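Local coordinates for mannose-6-phosphate isomerase (Helicobacter pylori, PDB 2QH5), which probably makes GDP-mannose and diphosphate from mannose 1-phosphate and GTP, this chain being the N-terminal nucleotidyltransferase part of a longer type 2 mannose-6-phosphate isomerase, at residues L96-S101 with F193-F198; D131-Q134 with L138-F141. One frame throughout, in Å; residues are numbered along the deposited sequence.

Contact 1 of 2, residues L96-S101 with F193-F198; sequences LSALMS and FQAGVF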
ATOM      1  N   LEU A  96      -9.158   4.406  -4.546  1.00 41.89           N
ATOM      2  CA  LEU A  96      -9.672   5.686  -4.049  1.00 39.71           C
ATOM      3  C   LEU A  96      -8.558   6.720  -3.946  1.00 41.52           C
ATOM      4  O   LEU A  96      -8.699   7.837  -4.452  1.00 52.00           O
ATOM      5  CB  LEU A  96     -10.446   5.514  -2.725  1.00 40.20           C
ATOM      6  CG  LEU A  96     -11.817   4.790  -2.836  1.00 47.90           C
ATOM      7  CD1 LEU A  96     -12.381   4.323  -1.493  1.00 41.42           C
ATOM      8  CD2 LEU A  96     -12.869   5.611  -3.588  1.00 45.81           C
ATOM      9  N   SER A  97      -7.446   6.331  -3.325  1.00 42.40           N
ATOM     10  CA  SER A  97      -6.224   7.159  -3.221  1.00 46.93           C
ATOM     11  C   SER A  97      -5.673   7.634  -4.562  1.00 46.56           C
ATOM     12  O   SER A  97      -5.214   8.772  -4.684  1.00 49.70           O
ATOM     13  CB  SER A  97      -5.122   6.381  -2.509  1.00 49.78           C
ATOM     14  OG  SER A  97      -5.599   5.812  -1.305  1.00 55.52           O
ATOM     15  N   ALA A  98      -5.707   6.750  -5.556  1.00 40.77           N
ATOM     16  CA  ALA A  98      -5.295   7.080  -6.915  1.00 40.68           C
ATOM     17  C   ALA A  98      -6.254   8.080  -7.566  1.00 42.81           C
ATOM     18  O   ALA A  98      -5.821   8.971  -8.292  1.00 50.59           O
ATOM     19  CB  ALA A  98      -5.194   5.817  -7.749  1.00 45.50           C
ATOM     20  N   LEU A  99      -7.552   7.942  -7.293  1.00 43.54           N
ATOM     21  CA  LEU A  99      -8.554   8.879  -7.801  1.00 45.55           C
ATOM     22  C   LEU A  99      -8.445  10.249  -7.122  1.00 49.19           C
ATOM     23  O   LEU A  99      -8.836  11.256  -7.701  1.00 47.55           O
ATOM     24  CB  LEU A  99      -9.977   8.322  -7.654  1.00 43.11           C
ATOM     25  CG  LEU A  99     -10.409   7.065  -8.437  1.00 38.55           C
ATOM     26  CD1 LEU A  99     -11.723   6.570  -7.898  1.00 27.69           C
ATOM     27  CD2 LEU A  99     -10.498   7.243  -9.963  1.00 34.73           C
ATOM     28  N   MET A 100      -7.902  10.277  -5.903  1.00 53.09           N
ATOM     29  CA  MET A 100      -7.599  11.531  -5.208  1.00 48.93           C
ATOM     30  C   MET A 100      -6.261  12.121  -5.656  1.00 55.33           C
ATOM     31  O   MET A 100      -5.761  13.062  -5.039  1.00 59.31           O
ATOM     32  CB  MET A 100      -7.561  11.321  -3.687  1.00 50.13           C
ATOM     33  CG  MET A 100      -8.913  11.170  -3.023  1.00 44.92           C
ATOM     34  SD  MET A 100      -8.830  10.565  -1.315  1.00 34.02           S
ATOM     35  CE  MET A 100      -9.848   9.120  -1.551  1.00 42.10           C
ATOM     36  N   SER A 101      -5.677  11.568  -6.717  1.00 56.76           N
ATOM     37  CA  SER A 101      -4.358  12.001  -7.180  1.00 55.16           C
ATOM     38  C   SER A 101      -4.356  12.485  -8.626  1.00 58.04           C
ATOM     39  O   SER A 101      -5.310  12.258  -9.373  1.00 55.90           O
ATOM     40  CB  SER A 101      -3.350  10.863  -7.017  1.00 56.08           C
ATOM     41  OG  SER A 101      -3.159  10.563  -5.651  1.00 54.97           O
ATOM     42  N   PHE A 193       3.715   2.653  -8.215  1.00 34.19           N
ATOM     43  CA  PHE A 193       3.169   2.780  -9.566  1.00 37.03           C
ATOM     44  C   PHE A 193       2.693   4.204  -9.766  1.00 44.74           C
ATOM     45  O   PHE A 193       2.437   4.915  -8.793  1.00 52.49           O
ATOM     46  CB  PHE A 193       1.997   1.812  -9.849  1.00 41.56           C
ATOM     47  CG  PHE A 193       1.189   1.411  -8.626  1.00 46.06           C
ATOM     48  CD1 PHE A 193       0.461   2.350  -7.892  1.00 41.58           C
ATOM     49  CD2 PHE A 193       1.140   0.074  -8.231  1.00 49.42           C
ATOM     50  CE1 PHE A 193      -0.272   1.965  -6.780  1.00 49.10           C
ATOM     51  CE2 PHE A 193       0.397  -0.326  -7.121  1.00 45.67           C
ATOM     52  CZ  PHE A 193      -0.299   0.616  -6.386  1.00 46.46           C
ATOM     53  N   GLN A 194       2.582   4.629 -11.018  1.00 40.79           N
ATOM     54  CA  GLN A 194       1.942   5.895 -11.315  1.00 45.27           C
ATOM     55  C   GLN A 194       0.428   5.715 -11.148  1.00 50.50           C
ATOM     56  O   GLN A 194      -0.096   4.623 -11.381  1.00 55.51           O
ATOM     57  CB  GLN A 194       2.289   6.329 -12.733  1.00 42.01           C
ATOM     58  CG  GLN A 194       1.854   7.725 -13.085  1.00 42.82           C
ATOM     59  CD  GLN A 194       1.590   7.887 -14.557  1.00 47.86           C
ATOM     60  OE1 GLN A 194       0.591   7.384 -15.090  1.00 56.69           O
ATOM     61  NE2 GLN A 194       2.484   8.592 -15.235  1.00 43.75           N
ATOM     62  N   ALA A 195      -0.261   6.777 -10.726  1.00 50.19           N
ATOM     63  CA  ALA A 195      -1.700   6.730 -10.467  1.00 51.40           C
ATOM     64  C   ALA A 195      -2.489   6.337 -11.716  1.00 54.38           C
ATOM     65  O   ALA A 195      -3.346   5.450 -11.666  1.00 58.83           O
ATOM     66  CB  ALA A 195      -2.182   8.062  -9.926  1.00 52.79           C
ATOM     67  N   GLY A 196      -2.168   6.986 -12.830  1.00 54.49           N
ATOM     68  CA  GLY A 196      -2.806   6.734 -14.121  1.00 55.25           C
ATOM     69  C   GLY A 196      -2.693   5.320 -14.650  1.00 57.08           C
ATOM     70  O   GLY A 196      -3.698   4.740 -15.063  1.00 61.04           O
ATOM     71  N   VAL A 197      -1.480   4.764 -14.649  1.00 55.02           N
ATOM     72  CA  VAL A 197      -1.282   3.368 -15.056  1.00 53.87           C
ATOM     73  C   VAL A 197      -1.948   2.384 -14.096  1.00 52.70           C
ATOM     74  O   VAL A 197      -2.513   1.375 -14.540  1.00 54.08           O
ATOM     75  CB  VAL A 197       0.229   3.006 -15.347  1.00 57.60           C
ATOM     76  CG1 VAL A 197       1.148   4.110 -14.916  1.00 58.23           C
ATOM     77  CG2 VAL A 197       0.648   1.648 -14.735  1.00 51.33           C
ATOM     78  N   PHE A 198      -1.905   2.680 -12.795  1.00 51.04           N
ATOM     79  CA  PHE A 198      -2.664   1.877 -11.836  1.00 50.79           C
ATOM     80  C   PHE A 198      -4.156   1.848 -12.190  1.00 50.66           C
ATOM     81  O   PHE A 198      -4.767   0.780 -12.212  1.00 49.07           O
ATOM     82  CB  PHE A 198      -2.496   2.352 -10.393  1.00 44.42           C
ATOM     83  CG  PHE A 198      -3.419   1.654  -9.437  1.00 43.76           C
ATOM     84  CD1 PHE A 198      -4.642   2.210  -9.095  1.00 36.94           C
ATOM     85  CD2 PHE A 198      -3.089   0.406  -8.925  1.00 49.70           C
ATOM     86  CE1 PHE A 198      -5.504   1.562  -8.246  1.00 36.75           C
ATOM     87  CE2 PHE A 198      -3.950  -0.255  -8.068  1.00 44.00           C
ATOM     88  CZ  PHE A 198      -5.163   0.319  -7.728  1.00 45.26           C
TER
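Ala98 meets Ala195 and Phe198 where the last turn of helix 90-99 lies against the first turn of helix 195-205. The methyl of Ala98 is the centre of the contact. Its CB lies 4.3 Å from Ala195 CB and 3.9 Å from Phe198 CD1. The approach to the Phe198 ring is oblique. Phe198 CG stands anti to the backbone N (chi1 172°), and this rotation brings CD1 to the Ala98 methyl. CD2 of the same ring lies over one face of the Phe193 ring, 3.7 Å above its plane and offset toward the rim. Ile246 and Leu250 of helix 246-251 also touch Phe198.

Ala195 CB also lies 4.1 Å from Ala98 O and 4.2 Å from Ser101 CB. The Ser101 hydroxyl, just past the helix, turns back and donates to Ser97 O, OG to O 2.9 Å. The C=O...OG angle is 150°, with OG tilted 20° from the carbonyl plane. Lys6 NZ also bonds Ser101 OG, so two partners fix this hydroxyl beside the helix end. Gln194 is the N-cap of helix 195-205, and its OE1 accepts a weak bond from Val197 N. Both helices belong to the GT-A-type nucleotidyltransferase domain. No hydrogen bond joins the two segments. Between them the contact is apolar, and the short alanines let the backbones come close.

Contact 2 of 2, residues D131-Q134 with L138-F141; sequences DLAQ and LVTF
Leu132 packs on Val139 where the last turns of helix 119-134 face the start of strand 138-144. The tight part is around one methyl. Val139 CG2 lies 3.7 Å from Leu132 CB and 3.8 Å from the backbone N of Ala133. Ala133 CB is a looser neighbour of the same methyl, at 4.3 Å. Val139 CG1, anti to the backbone N (chi1 -169°), lies 4.0 Å from Leu132 CD1. The two methyls of Val139 thus meet different parts of Leu132, and the two side chains cross at about a right angle.

Helix 119-134 and strand 138-144 follow each other in the chain, joined by a short connection. This is a helix-to-strand step leading into the mixed sheet of the GT-A-type nucleotidyltransferase domain. Within that sheet Val139 bonds through its backbone to Val192, and its side chain also touches Val260 of strand 257-261.

The outer side is looser. Leu132 is partly exposed, although its side chain also reaches Lys258 and Val260. Asp131 and Gln134 are exposed, and their side chains make no contact with residues 138-141.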
ATOM      1  N   ASP A 131      11.968   4.196 -10.405  1.00 66.96           N
ATOM      2  CA  ASP A 131      12.466   4.226 -11.777  1.00 65.81           C
ATOM      3  C   ASP A 131      11.654   3.295 -12.677  1.00 61.12           C
ATOM      4  O   ASP A 131      11.245   3.697 -13.772  1.00 57.59           O
ATOM      5  CB  ASP A 131      13.962   3.912 -11.838  1.00 71.63           C
ATOM      6  CG  ASP A 131      14.615   4.437 -13.111  1.00 86.92           C
ATOM      7  OD1 ASP A 131      14.657   5.680 -13.292  1.00 91.39           O
ATOM      8  OD2 ASP A 131      15.082   3.609 -13.929  1.00 90.50           O
ATOM      9  N   LEU A 132      11.388   2.079 -12.192  1.00 55.81           N
ATOM     10  CA  LEU A 132      10.504   1.122 -12.884  1.00 55.32           C
ATOM     11  C   LEU A 132       9.089   1.655 -13.094  1.00 58.67           C
ATOM     12  O   LEU A 132       8.477   1.406 -14.134  1.00 61.66           O
ATOM     13  CB  LEU A 132      10.423  -0.202 -12.123  1.00 53.28           C
ATOM     14  CG  LEU A 132      11.684  -1.054 -12.026  1.00 52.98           C
ATOM     15  CD1 LEU A 132      11.530  -2.152 -10.983  1.00 52.27           C
ATOM     16  CD2 LEU A 132      12.033  -1.631 -13.387  1.00 50.67           C
ATOM     17  N   ALA A 133       8.582   2.391 -12.104  1.00 61.11           N
ATOM     18  CA  ALA A 133       7.245   2.978 -12.167  1.00 54.76           C
ATOM     19  C   ALA A 133       7.126   4.023 -13.273  1.00 55.44           C
ATOM     20  O   ALA A 133       6.072   4.152 -13.900  1.00 57.22           O
ATOM     21  CB  ALA A 133       6.863   3.573 -10.817  1.00 51.62           C
ATOM     22  N   GLN A 134       8.204   4.763 -13.520  1.00 57.31           N
ATOM     23  CA  GLN A 134       8.207   5.756 -14.600  1.00 57.04           C
ATOM     24  C   GLN A 134       8.216   5.104 -15.974  1.00 57.96           C
ATOM     25  O   GLN A 134       7.872   5.745 -16.976  1.00 55.72           O
ATOM     26  CB  GLN A 134       9.400   6.699 -14.480  1.00 54.70           C
ATOM     27  CG  GLN A 134       9.390   7.550 -13.244  1.00 60.57           C
ATOM     28  CD  GLN A 134      10.466   8.607 -13.279  1.00 67.17           C
ATOM     29  OE1 GLN A 134      11.521   8.455 -12.652  1.00 66.41           O
ATOM     30  NE2 GLN A 134      10.220   9.681 -14.032  1.00 63.52           N
ATOM     31  N   LEU A 138       3.852  -1.689 -12.627  1.00 50.94           N
ATOM     32  CA  LEU A 138       3.337  -1.839 -11.266  1.00 52.57           C
ATOM     33  C   LEU A 138       4.383  -2.583 -10.456  1.00 51.78           C
ATOM     34  O   LEU A 138       4.641  -3.763 -10.695  1.00 53.29           O
ATOM     35  CB  LEU A 138       2.042  -2.665 -11.247  1.00 52.32           C
ATOM     36  CG  LEU A 138       0.852  -2.220 -12.098  1.00 54.15           C
ATOM     37  CD1 LEU A 138      -0.324  -3.157 -11.882  1.00 46.28           C
ATOM     38  CD2 LEU A 138       0.461  -0.789 -11.778  1.00 43.68           C
ATOM     39  N   VAL A 139       4.980  -1.900  -9.493  1.00 48.18           N
ATOM     40  CA  VAL A 139       6.152  -2.433  -8.836  1.00 48.35           C
ATOM     41  C   VAL A 139       5.759  -3.001  -7.502  1.00 50.76           C
ATOM     42  O   VAL A 139       5.087  -2.348  -6.705  1.00 53.98           O
ATOM     43  CB  VAL A 139       7.269  -1.366  -8.669  1.00 46.83           C
ATOM     44  CG1 VAL A 139       8.562  -2.014  -8.243  1.00 54.71           C
ATOM     45  CG2 VAL A 139       7.470  -0.592  -9.962  1.00 43.37           C
ATOM     46  N   THR A 140       6.178  -4.239  -7.282  1.00 57.69           N
ATOM     47  CA  THR A 140       5.968  -4.933  -6.028  1.00 60.73           C
ATOM     48  C   THR A 140       7.328  -5.216  -5.369  1.00 61.40           C
ATOM     49  O   THR A 140       8.368  -4.991  -5.985  1.00 65.17           O
ATOM     50  CB  THR A 140       5.167  -6.224  -6.256  1.00 61.50           C
ATOM     51  OG1 THR A 140       4.733  -6.739  -4.993  1.00 79.41           O
ATOM     52  CG2 THR A 140       5.999  -7.270  -6.988  1.00 59.77           C
ATOM     53  N   PHE A 141       7.325  -5.680  -4.121  1.00 59.16           N
ATOM     54  CA  PHE A 141       8.568  -5.889  -3.385  1.00 58.39           C
ATOM     55  C   PHE A 141       8.672  -7.303  -2.821  1.00 63.86           C
ATOM     56  O   PHE A 141       7.757  -7.780  -2.147  1.00 63.93           O
ATOM     57  CB  PHE A 141       8.717  -4.877  -2.244  1.00 57.01           C
ATOM     58  CG  PHE A 141       8.957  -3.457  -2.692  1.00 59.95           C
ATOM     59  CD1 PHE A 141       7.908  -2.656  -3.148  1.00 53.95           C
ATOM     60  CD2 PHE A 141      10.226  -2.900  -2.610  1.00 61.75           C
ATOM     61  CE1 PHE A 141       8.128  -1.338  -3.546  1.00 58.13           C
ATOM     62  CE2 PHE A 141      10.455  -1.576  -3.006  1.00 64.53           C
ATOM     63  CZ  PHE A 141       9.405  -0.796  -3.471  1.00 56.72           C
TER

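Overall arrangement
Contacts 1 and 2 are both buried, and their centres are 13 Å apart. They reach the same sheet, in which strands 184-194 and 138-144 are antiparallel neighbours. Contact 1 joins two helix ends distant in sequence; contact 2 joins a helix to the strand that follows it. Along the chain contact 2 is nested inside the loop closed by contact 1. Leu138 and Ala133 link them: Leu138 CD2 packs on Phe193 CB at 3.6 Å, and Ala133 CB on Phe193 CA at 4.0 Å. Both contacts are apolar across their segments. Contact 1 includes an aromatic ring and, on its margin, a serine hydroxyl bonded within its own segment and to Lys6. Contact 2 is wholly aliphatic, beside exposed polar side chains of segment 131-134.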